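PDB 7ADK: putative immunoglobulin-blocking virulence protein from Mycoplasma mycoides subsp. capri, which probably acts as a virulence factor that blocks host immunoglobulins. Local coordinates for residues K215-S220 and L224-S229. Sequence-based numbering, arbitrary orientation.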
ATOM      1  N   LYS A 215     -23.762   4.598  42.505  1.00 85.03           N
ATOM      2  CA  LYS A 215     -24.792   4.731  43.549  1.00 85.03           C
ATOM      3  C   LYS A 215     -25.204   3.379  44.145  1.00 85.03           C
ATOM      4  O   LYS A 215     -25.418   3.288  45.351  1.00 85.03           O
ATOM      5  CB  LYS A 215     -25.963   5.609  43.073  1.00 85.03           C
ATOM      6  CG  LYS A 215     -27.104   4.875  42.363  1.00 85.03           C
ATOM      7  CD  LYS A 215     -28.141   5.819  41.742  1.00 85.03           C
ATOM      8  CE  LYS A 215     -28.856   6.665  42.798  1.00 85.03           C
ATOM      9  NZ  LYS A 215     -29.952   7.484  42.239  1.00 85.03           N
ATOM     10  N   GLU A 216     -25.248   2.315  43.345  1.00 91.96           N
ATOM     11  CA  GLU A 216     -25.570   0.960  43.809  1.00 91.96           C
ATOM     12  C   GLU A 216     -24.518   0.377  44.766  1.00 91.96           C
ATOM     13  O   GLU A 216     -24.869  -0.381  45.663  1.00 91.96           O
ATOM     14  CB  GLU A 216     -25.811   0.049  42.598  1.00 91.96           C
ATOM     15  CG  GLU A 216     -26.331  -1.360  42.927  1.00 91.96           C
ATOM     16  CD  GLU A 216     -25.270  -2.442  43.208  1.00 91.96           C
ATOM     17  OE1 GLU A 216     -24.069  -2.246  42.949  1.00 91.96           O
ATOM     18  OE2 GLU A 216     -25.652  -3.534  43.663  1.00 91.96           O
ATOM     19  N   GLU A 217     -23.252   0.777  44.652  1.00 92.50           N
ATOM     20  CA  GLU A 217     -22.191   0.345  45.563  1.00 92.50           C
ATOM     21  C   GLU A 217     -22.235   1.107  46.899  1.00 92.50           C
ATOM     22  O   GLU A 217     -22.113   0.493  47.954  1.00 92.50           O
ATOM     23  CB  GLU A 217     -20.828   0.453  44.861  1.00 92.50           C
ATOM     24  CG  GLU A 217     -19.655  -0.182  45.614  1.00 92.50           C
ATOM     25  CD  GLU A 217     -19.582  -1.712  45.531  1.00 92.50           C
ATOM     26  OE1 GLU A 217     -20.615  -2.382  45.336  1.00 92.50           O
ATOM     27  OE2 GLU A 217     -18.471  -2.268  45.666  1.00 92.50           O
ATOM     28  N   PHE A 218     -22.505   2.418  46.884  1.00 91.20           N
ATOM     29  CA  PHE A 218     -22.774   3.195  48.103  1.00 91.20           C
ATOM     30  C   PHE A 218     -24.016   2.693  48.853  1.00 91.20           C
ATOM     31  O   PHE A 218     -24.047   2.719  50.081  1.00 91.20           O
ATOM     32  CB  PHE A 218     -22.954   4.673  47.759  1.00 91.20           C
ATOM     33  CG  PHE A 218     -21.678   5.475  47.663  1.00 91.20           C
ATOM     34  CD1 PHE A 218     -20.802   5.301  46.582  1.00 91.20           C
ATOM     35  CD2 PHE A 218     -21.377   6.426  48.648  1.00 91.20           C
ATOM     36  CE1 PHE A 218     -19.653   6.094  46.465  1.00 91.20           C
ATOM     37  CE2 PHE A 218     -20.226   7.214  48.537  1.00 91.20           C
ATOM     38  CZ  PHE A 218     -19.372   7.058  47.438  1.00 91.20           C
ATOM     39  N   ASN A 219     -25.027   2.202  48.134  1.00 93.12           N
ATOM     40  CA  ASN A 219     -26.200   1.531  48.711  1.00 93.12           C
ATOM     41  C   ASN A 219     -25.909   0.123  49.288  1.00 93.12           C
ATOM     42  O   ASN A 219     -26.782  -0.457  49.930  1.00 93.12           O
ATOM     43  CB  ASN A 219     -27.356   1.513  47.690  1.00 93.12           C
ATOM     44  CG  ASN A 219     -28.031   2.850  47.449  1.00 93.12           C
ATOM     45  OD1 ASN A 219     -27.698   3.875  48.011  1.00 93.12           O
ATOM     46  ND2 ASN A 219     -29.042   2.887  46.642  1.00 93.12           N
ATOM     47  N   SER A 220     -24.711  -0.443  49.121  1.00 96.07           N
ATOM     48  CA  SER A 220     -24.304  -1.678  49.799  1.00 96.07           C
ATOM     49  C   SER A 220     -23.908  -1.432  51.267  1.00 96.07           C
ATOM     50  O   SER A 220     -23.585  -0.313  51.672  1.00 96.07           O
ATOM     51  CB  SER A 220     -23.211  -2.402  49.008  1.00 96.07           C
ATOM     52  OG  SER A 220     -21.946  -1.813  49.192  1.00 96.07           O
ATOM     53  N   LEU A 224     -16.602   2.681  54.202  1.00101.25           N
ATOM     54  CA  LEU A 224     -16.325   3.724  53.197  1.00101.25           C
ATOM     55  C   LEU A 224     -15.207   3.374  52.198  1.00101.25           C
ATOM     56  O   LEU A 224     -15.240   3.808  51.050  1.00101.25           O
ATOM     57  CB  LEU A 224     -16.038   5.038  53.949  1.00101.25           C
ATOM     58  CG  LEU A 224     -15.973   6.280  53.039  1.00101.25           C
ATOM     59  CD1 LEU A 224     -16.629   7.474  53.714  1.00101.25           C
ATOM     60  CD2 LEU A 224     -14.533   6.678  52.721  1.00101.25           C
ATOM     61  N   ASN A 225     -14.234   2.554  52.598  1.00 99.96           N
ATOM     62  CA  ASN A 225     -13.113   2.139  51.755  1.00 99.96           C
ATOM     63  C   ASN A 225     -13.502   1.167  50.621  1.00 99.96           C
ATOM     64  O   ASN A 225     -12.640   0.778  49.838  1.00 99.96           O
ATOM     65  CB  ASN A 225     -11.974   1.602  52.631  1.00 99.96           C
ATOM     66  CG  ASN A 225     -11.651   2.545  53.771  1.00 99.96           C
ATOM     67  OD1 ASN A 225     -12.172   2.411  54.867  1.00 99.96           O
ATOM     68  ND2 ASN A 225     -10.853   3.553  53.541  1.00 99.96           N
ATOM     69  N   ASP A 226     -14.784   0.824  50.446  1.00 97.38           N
ATOM     70  CA  ASP A 226     -15.285   0.194  49.212  1.00 97.38           C
ATOM     71  C   ASP A 226     -15.216   1.136  47.983  1.00 97.38           C
ATOM     72  O   ASP A 226     -15.346   0.684  46.853  1.00 97.38           O
ATOM     73  CB  ASP A 226     -16.665  -0.457  49.419  1.00 97.38           C
ATOM     74  CG  ASP A 226     -17.872   0.475  49.568  1.00 97.38           C
ATOM     75  OD1 ASP A 226     -17.773   1.684  49.284  1.00 97.38           O
ATOM     76  OD2 ASP A 226     -18.956  -0.018  49.932  1.00 97.38           O
ATOM     77  N   ILE A 227     -14.893   2.417  48.200  1.00 94.86           N
ATOM     78  CA  ILE A 227     -14.343   3.342  47.193  1.00 94.86           C
ATOM     79  C   ILE A 227     -13.230   2.674  46.364  1.00 94.86           C
ATOM     80  O   ILE A 227     -13.148   2.912  45.157  1.00 94.86           O
ATOM     81  CB  ILE A 227     -13.850   4.618  47.923  1.00 94.86           C
ATOM     82  CG1 ILE A 227     -15.006   5.567  48.288  1.00 94.86           C
ATOM     83  CG2 ILE A 227     -12.774   5.396  47.168  1.00 94.86           C
ATOM     84  CD1 ILE A 227     -15.612   6.368  47.136  1.00 94.86           C
ATOM     85  N   LEU A 228     -12.439   1.779  46.966  1.00 93.92           N
ATOM     86  CA  LEU A 228     -11.420   0.998  46.263  1.00 93.92           C
ATOM     87  C   LEU A 228     -11.989   0.125  45.122  1.00 93.92           C
ATOM     88  O   LEU A 228     -11.381   0.036  44.056  1.00 93.92           O
ATOM     89  CB  LEU A 228     -10.670   0.172  47.319  1.00 93.92           C
ATOM     90  CG  LEU A 228      -9.477  -0.648  46.800  1.00 93.92           C
ATOM     91  CD1 LEU A 228      -8.409  -0.738  47.877  1.00 93.92           C
ATOM     92  CD2 LEU A 228      -9.863  -2.083  46.443  1.00 93.92           C
ATOM     93  N   SER A 229     -13.164  -0.485  45.305  1.00 91.59           N
ATOM     94  CA  SER A 229     -13.846  -1.292  44.284  1.00 91.59           C
ATOM     95  C   SER A 229     -14.480  -0.447  43.172  1.00 91.59           C
ATOM     96  O   SER A 229     -14.447  -0.852  42.015  1.00 91.59           O
ATOM     97  CB  SER A 229     -14.890  -2.204  44.928  1.00 91.59           C
ATOM     98  OG  SER A 229     -14.294  -3.088  45.856  1.00 91.59           O
TER
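E217, the first residue of 215-220 to touch 224-229, sits near the C-terminal end of helix 209-218 in a helical hairpin; three residues lead from S220 into a 3-10 turn at 224-226 and on to helix 227-235. The CG of E217 stands anti to the backbone N (chi1 -170°), and a bend at the next torsion leaves OE2 3.7 Å from S229 CB, a van der Waals contact. That same OE2 lies 4.8 Å from D226 OD2, a proximity of like charges that would probably raise the proton affinity of one of the two acids. F218 and I227 make the apolar part of the contact: ring atom CZ of F218 comes 3.8 Å from I227 CD1, and the two side chains meet at a slant. I227 also packs on Q282, I285 and W286 of helix 280-288, while F218 touches A289 and N290 just past that helix, so both residues of the pair lean on the same neighbouring region. E217 O takes two bonds from S220: S220 N at 3.0 Å, and S220 OG in the carbonyl plane at 2.6 Å. D226 OD2 approaches this bonded hydroxyl, 3.6 Å from S220 OG.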